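Local coordinates for putative gdp-fucose protein o-fucosyltransferase 1 (Caenorhabditis elegans, PDB 3ZY2), which belongs to the GDP-fucose protein O-fucosyltransferase family of the GT-B clan and holds guanosine-5'-diphosphate in the cleft between its two parallel-sheet domains, at residues A[20-25]-A[335-339]; A[322-328]-A[340-344]. All blocks are in the same frame, centred on the assembly; numbering follows the deposited sequence.

Contact 1 (A[20-25]-A[335-339]); sequences FGNQVD and TFSHI. With GDP (guanosine-5'-diphosphate), chain C.
G21 and F336 bring the opening turns of two helices together across the cleft of a GT-B fold, with G21 CA 4.4 Å from F336 CA. The axes of segments 20-25 and 335-339 approach to 8.0 Å and are inclined at 57°, and the N-terminal end of each faces the diphosphate of guanosine-5'-diphosphate. G21 N donates to O1A of the nucleotide at 2.7 Å and N22 N to its O2A, while T335 N takes O2B on the second phosphate. The two helix ends would probably help to balance this negative charge.

Without a side chain, G21 lets T335 press against the first helix, T335 OG1 lying 3.1 Å from G21 C. That hydroxyl sits between the backbone N and the carbonyl carbon of its own residue (chi1 63°), which also turns it to O2B; the modelled bond there is so short that its length is doubtful. N22 starts away from the second helix, yet its amide swings back, and ND2 makes a weak, bent hydrogen bond to T335 OG1 (128° at the hydrogen). P112 of the second subunit packs on N22.

Farther from the phosphates, I339 runs across F20 and V24 at about a right angle, its CD1 being 3.8 Å from F20 CD2 and 4.0 Å from V24 CG2. The F336 ring turns one face to the guanine, with N7 above its rim. On the other flank a water joins the backbones, donating to G21 O at 2.7 Å and to T335 O at 2.8 Å.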
ATOM      1  N   PHE A  20      19.780   4.747  -2.539  1.00 11.75           N
ATOM      2  CA  PHE A  20      19.938   4.924  -3.999  1.00 11.00           C
ATOM      3  C   PHE A  20      19.673   3.686  -4.833  1.00 11.38           C
ATOM      4  O   PHE A  20      19.005   3.770  -5.886  1.00 12.42           O
ATOM      5  CB  PHE A  20      21.318   5.484  -4.320  1.00 10.82           C
ATOM      6  CG  PHE A  20      21.482   5.938  -5.739  1.00 10.30           C
ATOM      7  CD1 PHE A  20      20.686   6.964  -6.251  1.00 10.82           C
ATOM      8  CD2 PHE A  20      22.470   5.382  -6.549  1.00 10.41           C
ATOM      9  CE1 PHE A  20      20.857   7.409  -7.563  1.00 11.22           C
ATOM     10  CE2 PHE A  20      22.662   5.806  -7.841  1.00 11.07           C
ATOM     11  CZ  PHE A  20      21.863   6.816  -8.372  1.00 11.24           C
ATOM     12  N   GLY A  21      20.149   2.537  -4.369  1.00 11.01           N
ATOM     13  CA  GLY A  21      19.912   1.314  -5.137  1.00 11.21           C
ATOM     14  C   GLY A  21      18.432   0.996  -5.248  1.00 11.10           C
ATOM     15  O   GLY A  21      17.968   0.588  -6.307  1.00 11.93           O
ATOM     16  N   ASN A  22      17.682   1.181  -4.170  1.00 11.34           N
ATOM     17  CA  ASN A  22      16.222   0.972  -4.227  1.00 11.69           C
ATOM     18  C   ASN A  22      15.527   1.981  -5.147  1.00 11.29           C
ATOM     19  O   ASN A  22      14.602   1.625  -5.896  1.00 11.73           O
ATOM     20  CB  ASN A  22      15.572   1.084  -2.826  1.00 12.45           C
ATOM     21  CG  ASN A  22      15.961  -0.038  -1.842  1.00 15.11           C
ATOM     22  OD1 ASN A  22      15.432  -0.060  -0.725  1.00 15.70           O
ATOM     23  ND2 ASN A  22      16.867  -0.934  -2.222  1.00 14.99           N
ATOM     24  N   GLN A  23      15.995   3.228  -5.134  1.00 11.35           N
ATOM     25  CA  GLN A  23      15.371   4.298  -5.902  1.00 11.60           C
ATOM     26  C   GLN A  23      15.571   4.047  -7.385  1.00 10.73           C
ATOM     27  O   GLN A  23      14.630   4.198  -8.185  1.00 11.90           O
ATOM     28  CB  GLN A  23      15.990   5.629  -5.542  1.00 11.64           C
ATOM     29  CG  GLN A  23      15.674   6.058  -4.111  1.00 12.25           C
ATOM     30  CD  GLN A  23      16.539   7.196  -3.663  1.00 12.90           C
ATOM     31  OE1 GLN A  23      16.896   8.077  -4.459  1.00 12.97           O
ATOM     32  NE2 GLN A  23      16.917   7.184  -2.364  1.00 12.78           N
ATOM     33  N   VAL A  24      16.799   3.668  -7.764  1.00 10.88           N
ATOM     34  CA  VAL A  24      17.082   3.361  -9.165  1.00 11.00           C
ATOM     35  C   VAL A  24      16.294   2.126  -9.601  1.00 11.62           C
ATOM     36  O   VAL A  24      15.759   2.097 -10.698  1.00 11.25           O
ATOM     37  CB  VAL A  24      18.589   3.170  -9.412  1.00  9.83           C
ATOM     38  CG1 VAL A  24      18.859   2.719 -10.847  1.00 11.29           C
ATOM     39  CG2 VAL A  24      19.328   4.489  -9.144  1.00 12.44           C
ATOM     40  N   ASP A  25      16.216   1.114  -8.732  1.00 11.90           N
ATOM     41  CA  ASP A  25      15.495  -0.141  -9.024  1.00 12.65           C
ATOM     42  C   ASP A  25      14.023   0.140  -9.390  1.00 12.58           C
ATOM     43  O   ASP A  25      13.506  -0.372 -10.397  1.00 14.67           O
ATOM     44  CB  ASP A  25      15.634  -1.079  -7.821  1.00 12.86           C
ATOM     45  CG  ASP A  25      15.566  -2.527  -8.204  1.00 13.94           C
ATOM     46  OD1 ASP A  25      16.166  -2.903  -9.238  1.00 15.10           O
ATOM     47  OD2 ASP A  25      14.910  -3.284  -7.477  1.00 18.12           O
ATOM     48  N   THR A 335      21.037  -4.052  -3.890  1.00 12.52           N
ATOM     49  CA  THR A 335      20.536  -3.325  -5.062  1.00 12.49           C
ATOM     50  C   THR A 335      21.540  -2.289  -5.583  1.00 12.70           C
ATOM     51  O   THR A 335      21.429  -1.827  -6.722  1.00 12.36           O
ATOM     52  CB  THR A 335      19.180  -2.624  -4.830  1.00 12.51           C
ATOM     53  OG1 THR A 335      19.333  -1.616  -3.818  1.00 12.42           O
ATOM     54  CG2 THR A 335      18.131  -3.642  -4.413  1.00 14.23           C
ATOM     55  N   PHE A 336      22.506  -1.921  -4.741  1.00 10.92           N
ATOM     56  CA  PHE A 336      23.593  -1.039  -5.141  1.00 10.18           C
ATOM     57  C   PHE A 336      24.530  -1.792  -6.113  1.00 10.54           C
ATOM     58  O   PHE A 336      24.849  -1.306  -7.204  1.00 11.01           O
ATOM     59  CB  PHE A 336      24.282  -0.539  -3.866  1.00 10.92           C
ATOM     60  CG  PHE A 336      25.274   0.567  -4.075  1.00 11.82           C
ATOM     61  CD1 PHE A 336      24.858   1.906  -4.041  1.00 11.78           C
ATOM     62  CD2 PHE A 336      26.635   0.288  -4.199  1.00 13.25           C
ATOM     63  CE1 PHE A 336      25.792   2.942  -4.204  1.00 14.18           C
ATOM     64  CE2 PHE A 336      27.582   1.330  -4.332  1.00 13.63           C
ATOM     65  CZ  PHE A 336      27.162   2.640  -4.331  1.00 12.74           C
ATOM     66  N   SER A 337      24.929  -3.011  -5.730  1.00 10.22           N
ATOM     67  CA  SER A 337      25.632  -3.900  -6.671  1.00 10.64           C
ATOM     68  C   SER A 337      24.807  -4.126  -7.932  1.00 10.72           C
ATOM     69  O   SER A 337      25.378  -4.256  -9.022  1.00 10.24           O
ATOM     70  CB  SER A 337      25.973  -5.261  -6.039  1.00 11.25           C
ATOM     71  OG  SER A 337      27.230  -5.244  -5.350  1.00 11.98           O
ATOM     72  N   HIS A 338      23.473  -4.155  -7.790  1.00 10.91           N
ATOM     73  CA  HIS A 338      22.611  -4.505  -8.947  1.00 10.90           C
ATOM     74  C   HIS A 338      22.686  -3.411 -10.012  1.00 11.03           C
ATOM     75  O   HIS A 338      22.663  -3.704 -11.209  1.00 11.06           O
ATOM     76  CB  HIS A 338      21.167  -4.762  -8.485  1.00 11.44           C
ATOM     77  CG  HIS A 338      20.297  -5.530  -9.451  1.00 11.33           C
ATOM     78  ND1 HIS A 338      20.707  -6.081 -10.653  1.00 15.69           N
ATOM     79  CD2 HIS A 338      18.988  -5.849  -9.323  1.00  9.69           C
ATOM     80  CE1 HIS A 338      19.677  -6.697 -11.221  1.00 11.70           C
ATOM     81  NE2 HIS A 338      18.624  -6.556 -10.441  1.00 16.06           N
ATOM     82  N   ILE A 339      22.841  -2.158  -9.579  1.00  9.96           N
ATOM     83  CA  ILE A 339      23.086  -1.062 -10.527  1.00  9.83           C
ATOM     84  C   ILE A 339      24.305  -1.396 -11.402  1.00 10.72           C
ATOM     85  O   ILE A 339      24.250  -1.289 -12.632  1.00 11.77           O
ATOM     86  CB  ILE A 339      23.364   0.273  -9.790  1.00  9.90           C
ATOM     87  CG1 ILE A 339      22.076   0.797  -9.148  1.00 10.32           C
ATOM     88  CG2 ILE A 339      23.904   1.292 -10.825  1.00 10.55           C
ATOM     89  CD1 ILE A 339      22.320   1.968  -8.205  1.00 11.37           C
TER
HETATM   90  PB  GDP C1381      21.225  -1.934  -0.692  0.50 29.74           P
HETATM   91  O1B GDP C1381      22.688  -2.148  -0.827  0.50 17.02           O
HETATM   92  O2B GDP C1381      20.063  -2.491  -1.574  0.50 22.43           O
HETATM   93  O3B GDP C1381      20.762  -1.104   0.653  0.50 23.19           O
HETATM   94  O3A GDP C1381      21.570  -0.483  -1.549  0.50 15.80           O
HETATM   95  PA  GDP C1381      20.737   1.010  -1.393  0.50 25.82           P
HETATM   96  O1A GDP C1381      21.895   1.666  -2.519  0.50 17.65           O
HETATM   97  O2A GDP C1381      19.422   1.126  -1.541  0.50 10.46           O
HETATM   98  O5' GDP C1381      21.264   1.085   0.320  0.50 24.32           O
HETATM   99  C5' GDP C1381      22.511   1.250   0.025  0.50 20.91           C
HETATM  100  C4' GDP C1381      23.337   2.181   0.536  0.50 28.72           C
HETATM  101  O4' GDP C1381      24.322   2.276   1.484  0.50 28.48           O
HETATM  102  C3' GDP C1381      23.766   2.825  -0.617  0.50 23.44           C
HETATM  103  O3' GDP C1381      23.020   4.143  -1.467  0.50 21.22           O
HETATM  104  C2' GDP C1381      25.303   4.304  -0.106  0.50 50.32           C
HETATM  105  O2' GDP C1381      24.550   5.314   0.400  0.50 20.56           O
HETATM  106  C1' GDP C1381      25.694   3.234   0.898  0.50 29.92           C
HETATM  107  N9  GDP C1381      26.470   2.426   0.270  0.50 25.66           N
HETATM  108  C8  GDP C1381      26.179   0.661  -0.092  0.50 26.93           C
HETATM  109  N7  GDP C1381      27.337   0.689  -0.671  0.50 30.98           N
HETATM  110  C5  GDP C1381      28.201   1.608  -0.848  0.50 21.33           C
HETATM  111  C6  GDP C1381      29.742   2.100  -1.487  0.50 26.25           C
HETATM  112  O6  GDP C1381      30.198   1.180  -1.987  0.50 22.12           O
HETATM  113  N1  GDP C1381      29.835   3.142  -1.233  0.50 22.09           N
HETATM  114  C2  GDP C1381      29.342   4.146  -0.692  0.50 23.77           C
HETATM  115  N2  GDP C1381      29.628   5.093  -0.562  0.50 19.79           N
HETATM  116  N3  GDP C1381      27.941   4.187   0.031  0.50 25.23           N
HETATM  117  C4  GDP C1381      27.478   2.828  -0.125  0.50 22.66           C
HETATM  118  O   HOH W   1      19.135  -1.049  -8.152  1.00 11.47           O

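Contact 2 (A[322-328]-A[340-344]); sequences MGRADLF and VKRER
R344 reaches from helix 335-346 into the turn that leads from helix 315-324 to strand 327-330, and there it grips A325 O end-on with both terminal nitrogens. R344 NH1 donates to A325 O over 2.8 Å and R344 NH2 over 2.9 Å, from the same face of the carbonyl plane, while the oxygen itself lies in the plane of the guanidinium. A weak hydrogen bond runs from R344 NH1 to M322 O. The chain bends at chi3 (68°), bringing the guanidinium round to the turn after R344 CD has passed 3.5 Å from F328 CB. The F328 backbone lies against one face of the group, which fixes its rotation further.

The strand, the helix and strand 354-356 form a beta-alpha-beta unit, and V340 packs helix on strand within it. V340 CG1 stands almost over the centre of the F328 ring, 3.5 Å from the centroid and 10° off the normal, a CH-pi contact. M322 adds to the cover of the same methyl, its CB 3.8 Å from V340 CG1. G323, bare of a side chain, faces the helix here.

Toward the partly exposed margins the fit is looser. E343 OE2 comes no nearer to G323 CA than 4.4 Å, its OE1 being engaged by W193, and the K341 chain leads away to D345.

P353 O also accepts from R344 NH2, so the buried guanidinium is largely answered by backbone oxygens; with A325 O and M322 O near the C-terminal end of helix 315-324, its positive charge is probably stabilised mainly by carbonyl dipoles.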
ATOM      1  N   MET A 322      33.137   1.023 -10.879  1.00 10.54           N
ATOM      2  CA  MET A 322      32.858  -0.412 -10.942  1.00 10.96           C
ATOM      3  C   MET A 322      32.276  -0.788 -12.294  1.00 11.42           C
ATOM      4  O   MET A 322      32.528  -1.893 -12.784  1.00 11.82           O
ATOM      5  CB  MET A 322      31.935  -0.831  -9.781  1.00 11.40           C
ATOM      6  CG  MET A 322      32.591  -0.652  -8.391  1.00 11.61           C
ATOM      7  SD  MET A 322      31.682  -1.392  -7.003  1.00 15.21           S
ATOM      8  CE  MET A 322      30.492  -0.071  -6.815  1.00 13.74           C
ATOM      9  N   GLY A 323      31.493   0.105 -12.906  1.00 10.81           N
ATOM     10  CA  GLY A 323      30.926  -0.184 -14.241  1.00 12.49           C
ATOM     11  C   GLY A 323      32.012  -0.242 -15.307  1.00 12.17           C
ATOM     12  O   GLY A 323      31.837  -0.923 -16.345  1.00 13.89           O
ATOM     13  N   ARG A 324      33.141   0.431 -15.053  1.00 12.03           N
ATOM     14  CA  ARG A 324      34.273   0.493 -16.004  1.00 12.60           C
ATOM     15  C   ARG A 324      35.335  -0.576 -15.787  1.00 11.90           C
ATOM     16  O   ARG A 324      36.261  -0.703 -16.606  1.00 13.17           O
ATOM     17  CB  ARG A 324      34.945   1.869 -15.927  1.00 12.19           C
ATOM     18  CG  ARG A 324      34.006   2.972 -16.407  1.00 14.37           C
ATOM     19  CD  ARG A 324      34.630   4.371 -16.278  1.00 16.31           C
ATOM     20  NE  ARG A 324      35.579   4.593 -17.352  1.00 17.93           N
ATOM     21  CZ  ARG A 324      35.277   5.087 -18.557  1.00 21.61           C
ATOM     22  NH1 ARG A 324      34.035   5.449 -18.877  1.00 21.40           N
ATOM     23  NH2 ARG A 324      36.240   5.216 -19.460  1.00 24.13           N
ATOM     24  N   ALA A 325      35.191  -1.365 -14.724  1.00 11.26           N
ATOM     25  CA  ALA A 325      36.207  -2.347 -14.323  1.00 10.68           C
ATOM     26  C   ALA A 325      36.380  -3.452 -15.346  1.00 11.46           C
ATOM     27  O   ALA A 325      35.459  -3.755 -16.083  1.00 11.83           O
ATOM     28  CB  ALA A 325      35.846  -2.959 -12.964  1.00 10.62           C
ATOM     29  N   ASP A 326      37.555  -4.074 -15.361  1.00 11.19           N
ATOM     30  CA  ASP A 326      37.736  -5.252 -16.211  1.00 11.54           C
ATOM     31  C   ASP A 326      36.925  -6.418 -15.692  1.00 11.89           C
ATOM     32  O   ASP A 326      36.392  -7.183 -16.495  1.00 12.55           O
ATOM     33  CB  ASP A 326      39.219  -5.566 -16.344  1.00 12.31           C
ATOM     34  CG  ASP A 326      39.987  -4.410 -16.983  1.00 14.11           C
ATOM     35  OD1 ASP A 326      40.346  -3.437 -16.259  1.00 12.88           O
ATOM     36  OD2 ASP A 326      40.208  -4.444 -18.230  1.00 16.34           O
ATOM     37  N   LEU A 327      36.809  -6.547 -14.378  1.00 11.30           N
ATOM     38  CA  LEU A 327      35.945  -7.551 -13.735  1.00 11.23           C
ATOM     39  C   LEU A 327      35.339  -6.918 -12.488  1.00 11.27           C
ATOM     40  O   LEU A 327      36.048  -6.253 -11.742  1.00 12.16           O
ATOM     41  CB  LEU A 327      36.729  -8.802 -13.329  1.00 12.27           C
ATOM     42  CG  LEU A 327      35.902  -9.858 -12.571  1.00 13.56           C
ATOM     43  CD1 LEU A 327      34.834 -10.469 -13.496  1.00 15.47           C
ATOM     44  CD2 LEU A 327      36.789 -10.945 -11.988  1.00 16.78           C
ATOM     45  N   PHE A 328      34.035  -7.094 -12.297  1.00 10.94           N
ATOM     46  CA  PHE A 328      33.313  -6.632 -11.117  1.00 11.20           C
ATOM     47  C   PHE A 328      32.920  -7.849 -10.293  1.00 11.72           C
ATOM     48  O   PHE A 328      32.389  -8.807 -10.845  1.00 13.16           O
ATOM     49  CB  PHE A 328      32.048  -5.895 -11.541  1.00 10.29           C
ATOM     50  CG  PHE A 328      31.068  -5.620 -10.404  1.00 10.18           C
ATOM     51  CD1 PHE A 328      31.454  -4.913  -9.262  1.00 11.03           C
ATOM     52  CD2 PHE A 328      29.754  -6.048 -10.504  1.00 13.53           C
ATOM     53  CE1 PHE A 328      30.523  -4.664  -8.258  1.00 10.97           C
ATOM     54  CE2 PHE A 328      28.833  -5.794  -9.478  1.00 12.67           C
ATOM     55  CZ  PHE A 328      29.219  -5.084  -8.359  1.00 11.89           C
ATOM     56  N   VAL A 340      25.390  -1.824 -10.764  1.00 10.56           N
ATOM     57  CA  VAL A 340      26.624  -2.114 -11.496  1.00 10.48           C
ATOM     58  C   VAL A 340      26.409  -3.296 -12.446  1.00 10.71           C
ATOM     59  O   VAL A 340      26.822  -3.239 -13.604  1.00 11.42           O
ATOM     60  CB  VAL A 340      27.795  -2.461 -10.573  1.00 10.75           C
ATOM     61  CG1 VAL A 340      29.068  -2.655 -11.401  1.00 11.65           C
ATOM     62  CG2 VAL A 340      28.030  -1.378  -9.538  1.00 10.46           C
ATOM     63  N   LYS A 341      25.799  -4.368 -11.945  1.00 10.19           N
ATOM     64  CA  LYS A 341      25.542  -5.561 -12.764  1.00 10.67           C
ATOM     65  C   LYS A 341      24.750  -5.196 -14.020  1.00 11.53           C
ATOM     66  O   LYS A 341      25.143  -5.591 -15.132  1.00 12.15           O
ATOM     67  CB  LYS A 341      24.770  -6.612 -11.943  1.00 10.88           C
ATOM     68  CG  LYS A 341      24.410  -7.876 -12.718  1.00 13.28           C
ATOM     69  CD  LYS A 341      25.676  -8.541 -13.274  1.00 15.58           C
ATOM     70  CE  LYS A 341      25.471 -10.006 -13.669  1.00 17.17           C
ATOM     71  NZ  LYS A 341      24.352 -10.217 -14.653  1.00 17.33           N
ATOM     72  N   ARG A 342      23.667  -4.431 -13.867  1.00 11.78           N
ATOM     73  CA  ARG A 342      22.855  -4.025 -15.022  1.00 11.64           C
ATOM     74  C   ARG A 342      23.601  -3.117 -16.000  1.00 11.96           C
ATOM     75  O   ARG A 342      23.426  -3.231 -17.229  1.00 11.86           O
ATOM     76  CB  ARG A 342      21.568  -3.332 -14.558  1.00 11.88           C
ATOM     77  CG  ARG A 342      20.642  -4.269 -13.796  1.00 11.49           C
ATOM     78  CD  ARG A 342      19.289  -3.616 -13.494  1.00 10.99           C
ATOM     79  NE  ARG A 342      19.430  -2.354 -12.768  1.00 10.45           N
ATOM     80  CZ  ARG A 342      19.031  -2.163 -11.514  1.00 11.65           C
ATOM     81  NH1 ARG A 342      18.479  -3.149 -10.813  1.00 13.03           N
ATOM     82  NH2 ARG A 342      19.161  -0.960 -10.975  1.00 12.07           N
ATOM     83  N   GLU A 343      24.418  -2.217 -15.462  1.00 11.45           N
ATOM     84  CA  GLU A 343      25.193  -1.336 -16.324  1.00 12.10           C
ATOM     85  C   GLU A 343      26.175  -2.173 -17.137  1.00 12.83           C
ATOM     86  O   GLU A 343      26.304  -2.014 -18.366  1.00 12.84           O
ATOM     87  CB  GLU A 343      25.911  -0.256 -15.502  1.00 12.36           C
ATOM     88  CG  GLU A 343      26.743   0.657 -16.427  1.00 15.71           C
ATOM     89  CD  GLU A 343      27.282   1.906 -15.750  1.00 17.76           C
ATOM     90  OE1 GLU A 343      26.766   2.247 -14.677  1.00 19.04           O
ATOM     91  OE2 GLU A 343      28.182   2.553 -16.333  1.00 20.84           O
ATOM     92  N   ARG A 344      26.842  -3.089 -16.461  1.00 12.46           N
ATOM     93  CA  ARG A 344      27.815  -3.946 -17.143  1.00 11.91           C
ATOM     94  C   ARG A 344      27.147  -4.860 -18.154  1.00 12.93           C
ATOM     95  O   ARG A 344      27.707  -5.127 -19.219  1.00 14.61           O
ATOM     96  CB  ARG A 344      28.624  -4.743 -16.134  1.00 12.02           C
ATOM     97  CG  ARG A 344      29.494  -3.815 -15.281  1.00 11.07           C
ATOM     98  CD  ARG A 344      30.318  -4.628 -14.257  1.00  9.64           C
ATOM     99  NE  ARG A 344      31.356  -5.473 -14.895  1.00 11.80           N
ATOM    100  CZ  ARG A 344      32.518  -5.012 -15.349  1.00 12.10           C
ATOM    101  NH1 ARG A 344      32.817  -3.716 -15.237  1.00 13.98           N
ATOM    102  NH2 ARG A 344      33.394  -5.846 -15.922  1.00 12.11           N
TER

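Overall arrangement
Helix 335-346 serves both contacts: its first turn, in contact 1, meets the nucleotide and helix 20-37, and the following turns, in contact 2, lie on the turn after helix 315-324 and on strand 327-330. The centres are 14 Å apart, but side chains bridge them. R342, which points off the far side of contact 2, forms a salt bridge with D25 of contact 1 (R342 NH1 to D25 OD1, 2.8 Å). S337 OG packs 3.6 Å from F328 CZ. Nearer the ligand, F336 CE2 lies 4.1 Å from M322 CE, and the M322 side chain comes within about 5 Å of guanosine-5'-diphosphate, so the M322 end of contact 2 borders the guanine side of the pocket.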